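Local atomic coordinates of Tas1 (Pseudomonas aeruginosa, PDB entry 6OX6), a protein that acts as a type VI secreted toxin that pyrophosphorylates adenosine nucleotides to (p)ppApp, draining the ADP and ATP of competitor cells. Residues V252-V266 with T351-Q363. Sequence-based numbering, arbitrary orientation.
Sequences VYGKAPAAKAEIDAV and TMNTKAGIPGEIQ. With ACT (acetate ion), chain I.
Helix 256-266 packs over one face of a beta hairpin, Ala-259 and Ile-263 resting on Ile-358, Gly-360 and Ile-362, while Glu-262 grips the turn that joins strands 347-353 and 359-365. Helix and strand 359-363 run at 38° to each other, their axes 8.3 Å apart at the closest. The carboxylate of Glu-262 receives the backbone N-H of Lys-355, second residue of the type I turn Thr-354 to Gly-357: N lies 2.9 Å from OE2 on a nearly straight bond (169°), from the syn side and a little out of the carboxylate plane, with a weak, bent bond to OE1 besides. Glu-262 gets there by an extended chain, CG turned anti to the backbone N (chi1 -168°), running antiparallel to the Thr-354 side chain, whose CB lies against OE1. The ammonium of Lys-355 adds a long salt bridge to OE2. Thr-354 braces the loop from within, OG1 donating to Ile-358 O at 2.7 Å; that same carbonyl also accepts Thr-354 N. Nearer Val-252, Ile-358 sets CG1 3.5 Å from Ala-259 CB and touches Ala-256 CA with CD1, while its CG2 meets Val-252 CG1 and the Lys-255 chain. Ala-356 lies against Ala-258, methyl to methyl, its CB and Ala-258 CB 3.7 Å apart. One turn on from Ala-259, Ile-263 drops CG2 to 3.7 Å from Gly-360 CA, where the bare backbone lets the helix come close, and touches Thr-354 CG2 with the same methyl. Farther along, Ile-362 CD1 sits 4.0 Å from Val-266 CG1. Strand 308-313 extends this floor through Ala-308, touched by Ile-263, and Ile-312, touched by Ile-362. The whole is alpha/beta layer packing, a helix running obliquely along strand 359-365, the middle strand of a mixed five-stranded sheet, and tied by a carboxylate to a hairpin turn.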
loop_
_atom_site.group_PDB
_atom_site.type_symbol
_atom_site.label_atom_id
_atom_site.label_comp_id
_atom_site.label_asym_id
_atom_site.label_seq_id
_atom_site.Cartn_x
_atom_site.Cartn_y
_atom_site.Cartn_z
ATOM N N VAL A 252 19.762 -1.814 -9.338
ATOM C CA VAL A 252 18.394 -1.306 -9.312
ATOM C C VAL A 252 18.359 0.106 -8.741
ATOM O O VAL A 252 17.728 1.006 -9.311
ATOM C CB VAL A 252 17.473 -2.252 -8.523
ATOM C CG1 VAL A 252 16.146 -1.556 -8.251
ATOM C CG2 VAL A 252 17.235 -3.539 -9.301
ATOM N N TYR A 253 19.058 0.329 -7.622
ATOM C CA TYR A 253 18.986 1.619 -6.932
ATOM C C TYR A 253 19.365 2.790 -7.837
ATOM O O TYR A 253 18.795 3.881 -7.698
ATOM C CB TYR A 253 19.881 1.597 -5.695
ATOM C CG TYR A 253 19.538 2.642 -4.641
ATOM C CD1 TYR A 253 20.200 3.862 -4.614
ATOM C CD2 TYR A 253 18.557 2.399 -3.665
ATOM C CE1 TYR A 253 19.907 4.822 -3.660
ATOM C CE2 TYR A 253 18.251 3.351 -2.704
ATOM C CZ TYR A 253 18.938 4.568 -2.704
ATOM O OH TYR A 253 18.659 5.536 -1.755
ATOM N N GLY A 254 20.289 2.581 -8.790
ATOM C CA GLY A 254 20.768 3.679 -9.613
ATOM C C GLY A 254 19.781 4.163 -10.655
ATOM O O GLY A 254 19.945 5.271 -11.190
ATOM N N LYS A 255 18.754 3.363 -10.961
ATOM C CA LYS A 255 17.722 3.858 -11.859
ATOM C C LYS A 255 16.677 4.699 -11.140
ATOM O O LYS A 255 15.800 5.272 -11.801
ATOM C CB LYS A 255 17.042 2.697 -12.603
ATOM C CG LYS A 255 18.001 1.805 -13.418
ATOM C CD LYS A 255 18.096 0.391 -12.852
ATOM C CE LYS A 255 18.657 -0.603 -13.872
ATOM N NZ LYS A 255 19.702 0.032 -14.704
ATOM N N ALA A 256 16.754 4.806 -9.820
ATOM C CA ALA A 256 15.675 5.429 -9.053
ATOM C C ALA A 256 15.560 6.929 -9.335
ATOM O O ALA A 256 14.436 7.425 -9.507
ATOM C CB ALA A 256 15.861 5.143 -7.560
ATOM N N PRO A 257 16.675 7.688 -9.421
ATOM C CA PRO A 257 16.552 9.092 -9.859
ATOM C C PRO A 257 15.859 9.267 -11.206
ATOM O O PRO A 257 15.015 10.161 -11.348
ATOM C CB PRO A 257 18.012 9.567 -9.901
ATOM C CG PRO A 257 18.693 8.760 -8.867
ATOM C CD PRO A 257 18.041 7.398 -8.934
ATOM N N ALA A 258 16.179 8.438 -12.201
ATOM C CA ALA A 258 15.499 8.564 -13.486
ATOM C C ALA A 258 14.037 8.139 -13.387
ATOM O O ALA A 258 13.170 8.712 -14.061
ATOM C CB ALA A 258 16.211 7.732 -14.550
ATOM N N ALA A 259 13.738 7.117 -12.579
ATOM C CA ALA A 259 12.333 6.753 -12.405
ATOM C C ALA A 259 11.579 7.874 -11.701
ATOM O O ALA A 259 10.448 8.209 -12.082
ATOM C CB ALA A 259 12.216 5.439 -11.643
ATOM N N LYS A 260 12.231 8.523 -10.730
ATOM C CA LYS A 260 11.600 9.637 -10.032
ATOM C C LYS A 260 11.226 10.744 -11.006
ATOM O O LYS A 260 10.068 11.174 -11.065
ATOM C CB LYS A 260 12.527 10.165 -8.939
ATOM C CG LYS A 260 11.909 11.276 -8.105
ATOM C CD LYS A 260 12.972 12.151 -7.486
ATOM C CE LYS A 260 12.392 13.069 -6.428
ATOM N NZ LYS A 260 11.200 13.852 -6.881
ATOM N N ALA A 261 12.197 11.191 -11.815
ATOM C CA ALA A 261 11.920 12.229 -12.797
ATOM C C ALA A 261 10.753 11.833 -13.681
ATOM O O ALA A 261 9.862 12.644 -13.957
ATOM C CB ALA A 261 13.167 12.501 -13.651
ATOM N N GLU A 262 10.723 10.572 -14.110
ATOM C CA GLU A 262 9.650 10.121 -14.982
ATOM C C GLU A 262 8.293 10.159 -14.277
ATOM O O GLU A 262 7.328 10.724 -14.805
ATOM C CB GLU A 262 9.971 8.720 -15.490
ATOM C CG GLU A 262 9.088 8.260 -16.614
ATOM C CD GLU A 262 9.647 7.029 -17.304
ATOM O OE1 GLU A 262 10.867 6.758 -17.163
ATOM O OE2 GLU A 262 8.858 6.328 -17.967
ATOM N N ILE A 263 8.186 9.560 -13.083
ATOM C CA ILE A 263 6.869 9.564 -12.449
ATOM C C ILE A 263 6.498 10.971 -11.980
ATOM O O ILE A 263 5.312 11.338 -11.980
ATOM C CB ILE A 263 6.766 8.534 -11.299
ATOM C CG1 ILE A 263 7.815 8.773 -10.198
ATOM C CG2 ILE A 263 6.812 7.080 -11.848
ATOM C CD1 ILE A 263 7.538 7.909 -8.942
ATOM N N ASP A 264 7.491 11.787 -11.591
ATOM C CA ASP A 264 7.191 13.168 -11.203
ATOM C C ASP A 264 6.698 13.998 -12.383
ATOM O O ASP A 264 5.831 14.864 -12.211
ATOM C CB ASP A 264 8.413 13.837 -10.576
ATOM C CG ASP A 264 8.635 13.430 -9.122
ATOM O OD1 ASP A 264 7.819 12.650 -8.561
ATOM O OD2 ASP A 264 9.636 13.915 -8.533
ATOM N N ALA A 265 7.216 13.747 -13.588
ATOM C CA ALA A 265 6.728 14.477 -14.752
ATOM C C ALA A 265 5.263 14.144 -15.036
ATOM O O ALA A 265 4.434 15.046 -15.215
ATOM C CB ALA A 265 7.614 14.187 -15.969
ATOM N N VAL A 266 4.911 12.851 -15.048
ATOM C CA VAL A 266 3.520 12.491 -15.318
ATOM C C VAL A 266 2.616 12.917 -14.161
ATOM O O VAL A 266 1.482 13.366 -14.373
ATOM C CB VAL A 266 3.403 10.986 -15.627
ATOM C CG1 VAL A 266 4.152 10.185 -14.608
ATOM C CG2 VAL A 266 1.943 10.537 -15.635
ATOM N N THR A 351 1.232 1.599 -9.669
ATOM C CA THR A 351 2.623 1.263 -9.905
ATOM C C THR A 351 2.897 1.482 -11.373
ATOM O O THR A 351 2.178 0.941 -12.224
ATOM C CB THR A 351 2.915 -0.195 -9.540
ATOM O OG1 THR A 351 2.532 -0.424 -8.183
ATOM C CG2 THR A 351 4.401 -0.510 -9.728
HETATM N N MSE A 352 3.955 2.215 -11.688
HETATM C CA MSE A 352 4.300 2.461 -13.070
HETATM C C MSE A 352 5.652 1.917 -13.408
HETATM O O MSE A 352 6.624 2.196 -12.685
HETATM C CB MSE A 352 4.384 3.959 -13.312
HETATM C CG MSE A 352 3.014 4.600 -13.424
HETATM SE SE MSE A 352 2.888 5.551 -15.141
HETATM C CE MSE A 352 3.558 4.083 -16.265
ATOM N N ASN A 353 5.742 1.127 -14.471
ATOM C CA ASN A 353 7.042 0.638 -14.924
ATOM C C ASN A 353 7.665 1.715 -15.808
ATOM O O ASN A 353 7.218 1.940 -16.935
ATOM C CB ASN A 353 6.905 -0.685 -15.671
ATOM C CG ASN A 353 6.625 -1.862 -14.744
ATOM O OD1 ASN A 353 6.899 -1.791 -13.547
ATOM N ND2 ASN A 353 6.098 -2.960 -15.299
ATOM N N THR A 354 8.687 2.392 -15.301
ATOM C CA THR A 354 9.233 3.542 -16.002
ATOM C C THR A 354 10.296 3.119 -17.000
ATOM O O THR A 354 10.887 2.042 -16.898
ATOM C CB THR A 354 9.870 4.521 -15.033
ATOM O OG1 THR A 354 10.916 3.844 -14.326
ATOM C CG2 THR A 354 8.837 5.000 -14.025
ATOM N N LYS A 355 10.579 4.031 -17.935
ATOM C CA LYS A 355 11.587 3.804 -18.965
ATOM C C LYS A 355 12.943 3.435 -18.386
ATOM O O LYS A 355 13.728 2.754 -19.059
ATOM C CB LYS A 355 11.712 5.048 -19.844
ATOM C CG LYS A 355 10.536 5.222 -20.783
ATOM C CD LYS A 355 10.823 6.230 -21.891
ATOM C CE LYS A 355 9.876 7.429 -21.825
ATOM N NZ LYS A 355 10.208 8.353 -20.684
ATOM N N ALA A 356 13.232 3.842 -17.150
ATOM C CA ALA A 356 14.509 3.501 -16.536
ATOM C C ALA A 356 14.596 2.044 -16.098
ATOM O O ALA A 356 15.669 1.617 -15.651
ATOM C CB ALA A 356 14.773 4.408 -15.337
ATOM N N GLY A 357 13.502 1.284 -16.196
ATOM C CA GLY A 357 13.527 -0.132 -15.903
ATOM C C GLY A 357 13.192 -0.512 -14.480
ATOM O O GLY A 357 13.481 -1.648 -14.075
ATOM N N ILE A 358 12.629 0.401 -13.697
ATOM C CA ILE A 358 12.153 0.069 -12.354
ATOM C C ILE A 358 10.782 0.693 -12.161
ATOM O O ILE A 358 10.391 1.631 -12.877
ATOM C CB ILE A 358 13.126 0.553 -11.254
ATOM C CG1 ILE A 358 13.159 2.072 -11.212
ATOM C CG2 ILE A 358 14.497 -0.108 -11.392
ATOM C CD1 ILE A 358 13.304 2.596 -9.817
ATOM N N PRO A 359 10.018 0.185 -11.206
ATOM C CA PRO A 359 8.675 0.725 -10.978
ATOM C C PRO A 359 8.697 2.029 -10.192
ATOM O O PRO A 359 9.569 2.282 -9.355
ATOM C CB PRO A 359 7.961 -0.393 -10.198
ATOM C CG PRO A 359 8.769 -1.634 -10.468
ATOM C CD PRO A 359 10.200 -1.138 -10.599
ATOM N N GLY A 360 7.744 2.892 -10.520
ATOM C CA GLY A 360 7.464 4.070 -9.725
ATOM C C GLY A 360 6.084 3.934 -9.111
ATOM O O GLY A 360 5.202 3.300 -9.686
ATOM N N GLU A 361 5.912 4.521 -7.936
ATOM C CA GLU A 361 4.640 4.511 -7.212
ATOM C C GLU A 361 3.993 5.888 -7.277
ATOM O O GLU A 361 4.619 6.882 -6.911
ATOM C CB GLU A 361 4.829 4.125 -5.743
ATOM C CG GLU A 361 3.585 4.407 -4.889
ATOM C CD GLU A 361 3.786 4.171 -3.379
ATOM O OE1 GLU A 361 4.167 5.129 -2.642
ATOM O OE2 GLU A 361 3.545 3.027 -2.922
ATOM N N ILE A 362 2.736 5.951 -7.716
ATOM C CA ILE A 362 1.980 7.202 -7.671
ATOM C C ILE A 362 0.671 6.971 -6.920
ATOM O O ILE A 362 -0.206 6.238 -7.397
ATOM C CB ILE A 362 1.694 7.765 -9.064
ATOM C CG1 ILE A 362 2.989 8.063 -9.805
ATOM C CG2 ILE A 362 0.909 9.037 -8.904
ATOM C CD1 ILE A 362 2.769 8.456 -11.271
ATOM N N GLN A 363 0.514 7.628 -5.780
ATOM C CA GLN A 363 -0.716 7.538 -5.005
ATOM C C GLN A 363 -1.587 8.749 -5.278
ATOM O O GLN A 363 -1.088 9.832 -5.582
ATOM C CB GLN A 363 -0.425 7.477 -3.513
ATOM C CG GLN A 363 0.309 6.250 -3.079
ATOM C CD GLN A 363 0.479 6.244 -1.593
ATOM O OE1 GLN A 363 1.380 6.881 -1.057
ATOM N NE2 GLN A 363 -0.420 5.584 -0.913
HETATM C C ACT I . -1.552 8.486 1.441
HETATM O O ACT I . -1.215 7.330 1.834
HETATM O OXT ACT I . -1.255 9.609 1.943
HETATM C CH3 ACT I . -2.461 8.513 0.143
#